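Local coordinates for protein 6-phosphogluconate dehydratase (Shewanella oneidensis, PDB 2GP4) that catalyses the dehydration of 6-phosphogluconate to 2-keto-3-deoxy-6-phosphogluconate, probably as a step of the Entner-Doudoroff pathway, at residues V302-L314 / I327-N339. Numbering follows the deposited sequence.
Sequences VNEKSIVNGIVAL and IVAAARAAGIIVN
The peptide group joining Asn303 to Glu304 presents one flat face to Ile336, whose CD1 lies 3.5 Å from Asn303 C, almost straight above it. Beside this peptide the Asn303 amide is turned back as a helix N-cap: OD1 accepts from Ser306 N, the donor 42° out of the carbonyl plane, and Asn303 N bonds to Ser306 OG, completing a capping box. Across the other segment, Ile337 CG1 covers one face of the Arg332 guanidinium near its rim, while NH2 forms a salt bridge with Asp625. The axes of helices 304-314 and 327-333 approach to 10.8 Å, running antiparallel at 176°. With chi1 at -74°, Ile307 CG1 stands anti to the carbonyl carbon and CG2 opposite the backbone N; the CG1-CD1 arm lies against Ala331 CB, and CG2, still bordering Ala331, reaches Val338 CG2 at 3.9 Å. Trimming Ile307 to an alanine would probably open a gap between Ala331 and Val338. Ile327 is a knob among Ile307, Gly310, Ile311 and Leu314, its CG2 3.7 Å from Ile311 CG1; Ile311 CD1 and Val338 CG1 meet tip to tip, both residues touching Phe343. Gly335, at positive phi, is C-prime of a Schellman motif (Ile336 N to Ala331 O, Gly335 N to Arg332 O); Ala334 N reaches Ala331 O from the opposite face. Apolar packing thus joins this buried helical hairpin of the largely alpha-helical N-terminal domain, while capping box and Schellman turn satisfy backbone groups at neighbouring helix ends.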
loop_
_atom_site.group_PDB
_atom_site.type_symbol
_atom_site.label_atom_id
_atom_site.label_comp_id
_atom_site.label_asym_id
_atom_site.label_seq_id
_atom_site.Cartn_x
_atom_site.Cartn_y
_atom_site.Cartn_z
ATOM N N VAL A 302 12.854 -9.957 -1.292
ATOM C CA VAL A 302 12.346 -8.775 -1.965
ATOM C C VAL A 302 13.137 -8.626 -3.267
ATOM O O VAL A 302 14.354 -8.413 -3.250
ATOM C CB VAL A 302 12.457 -7.503 -1.087
ATOM C CG1 VAL A 302 12.047 -6.269 -1.872
ATOM C CG2 VAL A 302 11.609 -7.645 0.193
ATOM N N ASN A 303 12.437 -8.784 -4.385
ATOM C CA ASN A 303 13.025 -8.659 -5.716
ATOM C C ASN A 303 11.961 -8.150 -6.674
ATOM O O ASN A 303 10.823 -7.929 -6.258
ATOM C CB ASN A 303 13.620 -9.990 -6.204
ATOM C CG ASN A 303 12.585 -11.101 -6.294
ATOM O OD1 ASN A 303 11.624 -11.016 -7.059
ATOM N ND2 ASN A 303 12.783 -12.151 -5.518
ATOM N N GLU A 304 12.327 -7.972 -7.940
ATOM C CA GLU A 304 11.423 -7.422 -8.946
ATOM C C GLU A 304 10.120 -8.219 -9.080
ATOM O O GLU A 304 9.037 -7.634 -9.132
ATOM C CB GLU A 304 12.124 -7.296 -10.301
ATOM C CG GLU A 304 13.403 -6.440 -10.286
ATOM C CD GLU A 304 14.696 -7.256 -10.183
ATOM O OE1 GLU A 304 14.750 -8.239 -9.418
ATOM O OE2 GLU A 304 15.674 -6.898 -10.875
ATOM N N LYS A 305 10.231 -9.545 -9.113
ATOM C CA LYS A 305 9.062 -10.415 -9.258
ATOM C C LYS A 305 8.143 -10.352 -8.039
ATOM O O LYS A 305 6.914 -10.346 -8.180
ATOM C CB LYS A 305 9.485 -11.863 -9.489
ATOM C CG LYS A 305 10.107 -12.136 -10.844
ATOM C CD LYS A 305 10.752 -13.502 -10.854
ATOM C CE LYS A 305 11.687 -13.662 -12.035
ATOM N NZ LYS A 305 10.947 -13.914 -13.306
ATOM N N SER A 306 8.741 -10.316 -6.847
ATOM C CA SER A 306 7.957 -10.320 -5.615
ATOM C C SER A 306 7.301 -8.960 -5.383
ATOM O O SER A 306 6.188 -8.886 -4.866
ATOM C CB SER A 306 8.792 -10.776 -4.413
ATOM O OG SER A 306 9.919 -9.944 -4.211
ATOM N N ILE A 307 7.988 -7.897 -5.793
ATOM C CA ILE A 307 7.415 -6.550 -5.805
ATOM C C ILE A 307 6.209 -6.464 -6.746
ATOM O O ILE A 307 5.138 -5.980 -6.354
ATOM C CB ILE A 307 8.482 -5.474 -6.148
ATOM C CG1 ILE A 307 9.420 -5.252 -4.951
ATOM C CG2 ILE A 307 7.834 -4.149 -6.575
ATOM C CD1 ILE A 307 8.732 -4.730 -3.683
ATOM N N VAL A 308 6.377 -6.946 -7.975
ATOM C CA VAL A 308 5.266 -7.011 -8.929
ATOM C C VAL A 308 4.097 -7.817 -8.333
ATOM O O VAL A 308 2.949 -7.383 -8.401
ATOM C CB VAL A 308 5.715 -7.579 -10.302
ATOM C CG1 VAL A 308 4.518 -8.010 -11.152
ATOM C CG2 VAL A 308 6.561 -6.558 -11.051
ATOM N N ASN A 309 4.411 -8.964 -7.730
ATOM C CA ASN A 309 3.426 -9.805 -7.055
ATOM C C ASN A 309 2.631 -9.023 -6.010
ATOM O O ASN A 309 1.412 -9.184 -5.894
ATOM C CB ASN A 309 4.097 -11.035 -6.408
ATOM C CG ASN A 309 4.417 -12.155 -7.423
ATOM O OD1 ASN A 309 4.174 -12.018 -8.624
ATOM N ND2 ASN A 309 4.962 -13.271 -6.923
ATOM N N GLY A 310 3.331 -8.172 -5.264
ATOM C CA GLY A 310 2.712 -7.338 -4.244
ATOM C C GLY A 310 1.752 -6.348 -4.855
ATOM O O GLY A 310 0.671 -6.116 -4.315
ATOM N N ILE A 311 2.138 -5.770 -5.988
ATOM C CA ILE A 311 1.292 -4.815 -6.689
ATOM C C ILE A 311 0.015 -5.468 -7.225
ATOM O O ILE A 311 -1.075 -4.913 -7.060
ATOM C CB ILE A 311 2.047 -4.092 -7.826
ATOM C CG1 ILE A 311 3.205 -3.261 -7.262
ATOM C CG2 ILE A 311 1.088 -3.208 -8.633
ATOM C CD1 ILE A 311 4.099 -2.612 -8.346
ATOM N N VAL A 312 0.138 -6.637 -7.861
ATOM C CA VAL A 312 -1.052 -7.283 -8.444
ATOM C C VAL A 312 -2.049 -7.723 -7.355
ATOM O O VAL A 312 -3.264 -7.637 -7.550
ATOM C CB VAL A 312 -0.738 -8.432 -9.480
ATOM C CG1 VAL A 312 0.542 -8.159 -10.271
ATOM C CG2 VAL A 312 -0.677 -9.774 -8.819
ATOM N N ALA A 313 -1.524 -8.159 -6.210
ATOM C CA ALA A 313 -2.349 -8.519 -5.058
ATOM C C ALA A 313 -3.041 -7.292 -4.473
ATOM O O ALA A 313 -4.206 -7.359 -4.084
ATOM C CB ALA A 313 -1.513 -9.190 -4.004
ATOM N N LEU A 314 -2.305 -6.184 -4.401
ATOM C CA LEU A 314 -2.881 -4.887 -4.053
ATOM C C LEU A 314 -4.028 -4.516 -4.993
ATOM O O LEU A 314 -5.062 -4.022 -4.546
ATOM C CB LEU A 314 -1.793 -3.811 -4.080
ATOM C CG LEU A 314 -2.046 -2.375 -3.603
ATOM C CD1 LEU A 314 -2.651 -1.490 -4.697
ATOM C CD2 LEU A 314 -2.871 -2.332 -2.321
ATOM N N ILE A 327 4.922 0.618 -1.447
ATOM C CA ILE A 327 5.491 -0.423 -2.306
ATOM C C ILE A 327 6.693 0.146 -3.055
ATOM O O ILE A 327 7.731 -0.504 -3.157
ATOM C CB ILE A 327 4.444 -0.984 -3.313
ATOM C CG1 ILE A 327 3.370 -1.806 -2.585
ATOM C CG2 ILE A 327 5.123 -1.805 -4.441
ATOM C CD1 ILE A 327 2.267 -2.353 -3.502
ATOM N N VAL A 328 6.541 1.366 -3.563
ATOM C CA VAL A 328 7.588 2.064 -4.313
ATOM C C VAL A 328 8.781 2.422 -3.411
ATOM O O VAL A 328 9.938 2.309 -3.829
ATOM C CB VAL A 328 7.015 3.331 -5.021
ATOM C CG1 VAL A 328 8.119 4.207 -5.601
ATOM C CG2 VAL A 328 6.050 2.928 -6.104
ATOM N N ALA A 329 8.492 2.843 -2.179
ATOM C CA ALA A 329 9.532 3.153 -1.198
ATOM C C ALA A 329 10.277 1.905 -0.729
ATOM O O ALA A 329 11.502 1.932 -0.553
ATOM C CB ALA A 329 8.945 3.894 -0.012
ATOM N N ALA A 330 9.541 0.815 -0.523
ATOM C CA ALA A 330 10.161 -0.453 -0.122
ATOM C C ALA A 330 11.059 -0.976 -1.233
ATOM O O ALA A 330 12.198 -1.356 -0.978
ATOM C CB ALA A 330 9.107 -1.485 0.249
ATOM N N ALA A 331 10.546 -0.968 -2.462
ATOM C CA ALA A 331 11.296 -1.456 -3.619
ATOM C C ALA A 331 12.570 -0.642 -3.867
ATOM O O ALA A 331 13.624 -1.212 -4.150
ATOM C CB ALA A 331 10.417 -1.477 -4.868
ATOM N N ARG A 332 12.460 0.682 -3.750
ATOM C CA ARG A 332 13.596 1.580 -3.962
ATOM C C ARG A 332 14.740 1.280 -3.011
ATOM O O ARG A 332 15.900 1.310 -3.413
ATOM C CB ARG A 332 13.190 3.053 -3.850
ATOM C CG ARG A 332 14.236 4.026 -4.417
ATOM C CD ARG A 332 14.484 3.759 -5.902
ATOM N NE ARG A 332 15.762 4.277 -6.381
ATOM C CZ ARG A 332 16.915 3.611 -6.321
ATOM N NH1 ARG A 332 16.964 2.399 -5.780
ATOM N NH2 ARG A 332 18.026 4.159 -6.802
ATOM N N ALA A 333 14.401 0.977 -1.759
ATOM C CA ALA A 333 15.386 0.593 -0.754
ATOM C C ALA A 333 16.171 -0.630 -1.214
ATOM O O ALA A 333 17.351 -0.769 -0.902
ATOM C CB ALA A 333 14.710 0.327 0.595
ATOM N N ALA A 334 15.510 -1.499 -1.976
ATOM C CA ALA A 334 16.108 -2.744 -2.458
ATOM C C ALA A 334 16.682 -2.623 -3.865
ATOM O O ALA A 334 16.950 -3.638 -4.519
ATOM C CB ALA A 334 15.084 -3.872 -2.395
ATOM N N GLY A 335 16.863 -1.385 -4.328
ATOM C CA GLY A 335 17.442 -1.124 -5.647
ATOM C C GLY A 335 16.486 -1.316 -6.814
ATOM O O GLY A 335 16.913 -1.356 -7.974
ATOM N N ILE A 336 15.194 -1.419 -6.512
ATOM C CA ILE A 336 14.175 -1.672 -7.524
ATOM C C ILE A 336 13.342 -0.421 -7.782
ATOM O O ILE A 336 12.761 0.149 -6.857
ATOM C CB ILE A 336 13.276 -2.868 -7.122
ATOM C CG1 ILE A 336 14.140 -4.123 -6.929
ATOM C CG2 ILE A 336 12.206 -3.122 -8.180
ATOM C CD1 ILE A 336 13.595 -5.124 -5.927
ATOM N N ILE A 337 13.293 0.000 -9.044
ATOM C CA ILE A 337 12.611 1.237 -9.421
ATOM C C ILE A 337 11.273 0.952 -10.101
ATOM O O ILE A 337 11.237 0.407 -11.205
ATOM C CB ILE A 337 13.502 2.125 -10.332
ATOM C CG1 ILE A 337 14.909 2.270 -9.729
ATOM C CG2 ILE A 337 12.829 3.485 -10.582
ATOM C CD1 ILE A 337 15.888 3.107 -10.546
ATOM N N VAL A 338 10.184 1.330 -9.428
ATOM C CA VAL A 338 8.816 1.157 -9.928
ATOM C C VAL A 338 8.114 2.520 -10.021
ATOM O O VAL A 338 8.214 3.336 -9.103
ATOM C CB VAL A 338 7.988 0.218 -8.994
ATOM C CG1 VAL A 338 6.521 0.155 -9.418
ATOM C CG2 VAL A 338 8.583 -1.187 -8.947
ATOM N N ASN A 339 7.412 2.772 -11.126
ATOM C CA ASN A 339 6.671 4.031 -11.277
ATOM C C ASN A 339 5.164 3.838 -11.530
ATOM O O ASN A 339 4.676 2.711 -11.548
ATOM C CB ASN A 339 7.334 4.950 -12.327
ATOM C CG ASN A 339 7.397 4.329 -13.729
ATOM O OD1 ASN A 339 8.276 4.677 -14.527
ATOM N ND2 ASN A 339 6.471 3.426 -14.037
#